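Local coordinates for dihydroorotate dehydrogenase (PDB 6UY4), which probably oxidises (S)-dihydroorotate to orotate with a quinone as electron acceptor, using FMN, in de novo pyrimidine biosynthesis, at residues D266-S271 and I326-V331. Numbering follows the deposited sequence.
Sequences DGMIIS and IPLIGV. With FMN (flavin mononucleotide), chain G.
I269 and I329 run alongside each other in the same direction, and CG1 of I269, anti to the carbonyl carbon (chi1 -65°), reaches CB of I329 at 3.8 Å. The other branch of I269, CG2, meets CG2 of V331 at 3.6 Å. These beta-branched residues suit extended strands, and their face of the sheet also meets L239 and Q352 of the flanking strands. On the other face CD2 of L328 touches both CB of M268 (3.7 Å) and CD1 of I270, while L315 and S319 of helix 305-321 lie against L328. The unbranched M268 sends CG to CD1 of I326 before its chain bends away. Five backbone hydrogen bonds hold the parallel strands, from M268 N to P327 O at the start to S271 N to V331 O at the end. P327, lacking an N-H, contributes its carbonyl. G267, without a side chain, is nearly fully extended (phi 178°) beside it. Beyond a cis peptide, S271 O accepts a weak bond from FMN O3' (3.3 Å), and V331 CG1 touches FMN C5'. This beta-alpha-beta crossover, made through helix 305-321 and further short elements, is typical of the TIM barrel, whose C-terminal strand ends carry the FMN site.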
loop_
_atom_site.group_PDB
_atom_site.type_symbol
_atom_site.label_atom_id
_atom_site.label_comp_id
_atom_site.label_asym_id
_atom_site.label_seq_id
_atom_site.Cartn_x
_atom_site.Cartn_y
_atom_site.Cartn_z
ATOM N N ASP A 266 1.668 16.481 2.159
ATOM C CA ASP A 266 0.561 16.690 1.239
ATOM C C ASP A 266 -0.600 15.727 1.434
ATOM O O ASP A 266 -1.688 15.989 0.912
ATOM C CB ASP A 266 1.056 16.584 -0.211
ATOM C CG ASP A 266 2.098 17.630 -0.546
ATOM O OD1 ASP A 266 1.800 18.834 -0.400
ATOM O OD2 ASP A 266 3.221 17.250 -0.936
ATOM N N GLY A 267 -0.403 14.634 2.160
ATOM C CA GLY A 267 -1.471 13.675 2.370
ATOM C C GLY A 267 -0.963 12.513 3.192
ATOM O O GLY A 267 0.241 12.364 3.423
ATOM N N MET A 268 -1.906 11.685 3.632
ATOM C CA MET A 268 -1.593 10.535 4.465
ATOM C C MET A 268 -2.324 9.305 3.947
ATOM O O MET A 268 -3.364 9.399 3.290
ATOM C CB MET A 268 -1.962 10.782 5.933
ATOM C CG MET A 268 -1.141 11.868 6.603
ATOM S SD MET A 268 -1.551 12.064 8.347
ATOM C CE MET A 268 -1.235 10.406 8.947
ATOM N N ILE A 269 -1.763 8.142 4.264
ATOM C CA ILE A 269 -2.315 6.850 3.872
ATOM C C ILE A 269 -2.580 6.054 5.141
ATOM O O ILE A 269 -1.657 5.803 5.927
ATOM C CB ILE A 269 -1.371 6.088 2.929
ATOM C CG1 ILE A 269 -1.214 6.844 1.608
ATOM C CG2 ILE A 269 -1.886 4.683 2.683
ATOM C CD1 ILE A 269 -0.304 6.156 0.615
ATOM N N ILE A 270 -3.836 5.663 5.344
ATOM C CA ILE A 270 -4.263 4.934 6.535
ATOM C C ILE A 270 -5.020 3.697 6.069
ATOM O O ILE A 270 -6.110 3.815 5.495
ATOM C CB ILE A 270 -5.141 5.791 7.460
ATOM C CG1 ILE A 270 -4.424 7.086 7.855
ATOM C CG2 ILE A 270 -5.535 5.006 8.699
ATOM C CD1 ILE A 270 -4.765 8.276 6.980
ATOM N N SER A 271 -4.458 2.512 6.314
ATOM C CA SER A 271 -3.181 2.344 7.001
ATOM C C SER A 271 -2.431 1.138 6.444
ATOM O O SER A 271 -2.759 0.633 5.370
ATOM C CB SER A 271 -3.392 2.166 8.507
ATOM O OG SER A 271 -4.186 1.023 8.775
ATOM N N ILE A 326 -5.732 17.772 4.568
ATOM C CA ILE A 326 -4.948 17.073 3.552
ATOM C C ILE A 326 -5.707 15.843 3.069
ATOM O O ILE A 326 -6.475 15.247 3.838
ATOM C CB ILE A 326 -3.558 16.694 4.089
ATOM C CG1 ILE A 326 -3.679 15.867 5.370
ATOM C CG2 ILE A 326 -2.720 17.943 4.330
ATOM C CD1 ILE A 326 -2.347 15.410 5.931
ATOM N N PRO A 327 -5.540 15.441 1.809
ATOM C CA PRO A 327 -6.216 14.233 1.323
ATOM C C PRO A 327 -5.737 12.987 2.053
ATOM O O PRO A 327 -4.595 12.901 2.507
ATOM C CB PRO A 327 -5.836 14.186 -0.162
ATOM C CG PRO A 327 -5.485 15.593 -0.509
ATOM C CD PRO A 327 -4.861 16.169 0.724
ATOM N N LEU A 328 -6.634 12.010 2.158
ATOM C CA LEU A 328 -6.349 10.749 2.824
ATOM C C LEU A 328 -6.665 9.591 1.889
ATOM O O LEU A 328 -7.574 9.670 1.059
ATOM C CB LEU A 328 -7.151 10.607 4.121
ATOM C CG LEU A 328 -6.955 11.716 5.153
ATOM C CD1 LEU A 328 -7.840 11.474 6.363
ATOM C CD2 LEU A 328 -5.495 11.810 5.564
ATOM N N ILE A 329 -5.905 8.510 2.036
ATOM C CA ILE A 329 -6.086 7.297 1.248
ATOM C C ILE A 329 -6.422 6.170 2.213
ATOM O O ILE A 329 -5.559 5.718 2.978
ATOM C CB ILE A 329 -4.846 6.960 0.410
ATOM C CG1 ILE A 329 -4.552 8.087 -0.583
ATOM C CG2 ILE A 329 -5.041 5.642 -0.320
ATOM C CD1 ILE A 329 -3.409 7.781 -1.533
ATOM N N GLY A 330 -7.673 5.721 2.187
ATOM C CA GLY A 330 -8.097 4.628 3.040
ATOM C C GLY A 330 -7.702 3.274 2.490
ATOM O O GLY A 330 -8.131 2.890 1.397
ATOM N N VAL A 331 -6.876 2.541 3.231
ATOM C CA VAL A 331 -6.391 1.234 2.808
ATOM C C VAL A 331 -6.602 0.248 3.947
ATOM O O VAL A 331 -6.444 0.598 5.122
ATOM C CB VAL A 331 -4.902 1.275 2.399
ATOM C CG1 VAL A 331 -4.543 0.050 1.577
ATOM C CG2 VAL A 331 -4.587 2.545 1.625
HETATM N N1 FMN G . 2.858 -1.739 2.323
HETATM C C2 FMN G . 3.891 -0.865 2.045
HETATM O O2 FMN G . 3.777 0.328 2.321
HETATM N N3 FMN G . 5.050 -1.326 1.455
HETATM C C4 FMN G . 5.185 -2.663 1.142
HETATM O O4 FMN G . 6.219 -3.072 0.617
HETATM C C4A FMN G . 4.149 -3.546 1.421
HETATM N N5 FMN G . 4.278 -4.884 1.111
HETATM C C5A FMN G . 3.247 -5.759 1.384
HETATM C C6 FMN G . 3.384 -7.106 1.067
HETATM C C7 FMN G . 2.352 -7.995 1.342
HETATM C C7M FMN G . 2.506 -9.448 0.998
HETATM C C8 FMN G . 1.180 -7.535 1.934
HETATM C C8M FMN G . 0.064 -8.493 2.232
HETATM C C9 FMN G . 1.046 -6.188 2.252
HETATM C C9A FMN G . 2.077 -5.294 1.978
HETATM N N10 FMN G . 1.949 -3.951 2.287
HETATM C C10 FMN G . 2.983 -3.079 2.013
HETATM C "C1'" FMN G . 0.702 -3.425 2.931
HETATM C "C2'" FMN G . -0.327 -3.043 1.874
HETATM O "O2'" FMN G . 0.243 -2.138 0.956
HETATM C "C3'" FMN G . -1.546 -2.392 2.513
HETATM O "O3'" FMN G . -1.132 -1.335 3.349
HETATM C "C4'" FMN G . -2.374 -3.383 3.325
HETATM O "O4'" FMN G . -2.158 -4.703 2.877
HETATM C "C5'" FMN G . -3.844 -3.031 3.165
HETATM O "O5'" FMN G . -4.661 -4.055 3.673
HETATM P P FMN G . -5.602 -4.866 2.653
HETATM O O1P FMN G . -6.424 -5.847 3.452
HETATM O O2P FMN G . -6.495 -3.915 1.891
HETATM O O3P FMN G . -4.725 -5.626 1.692
#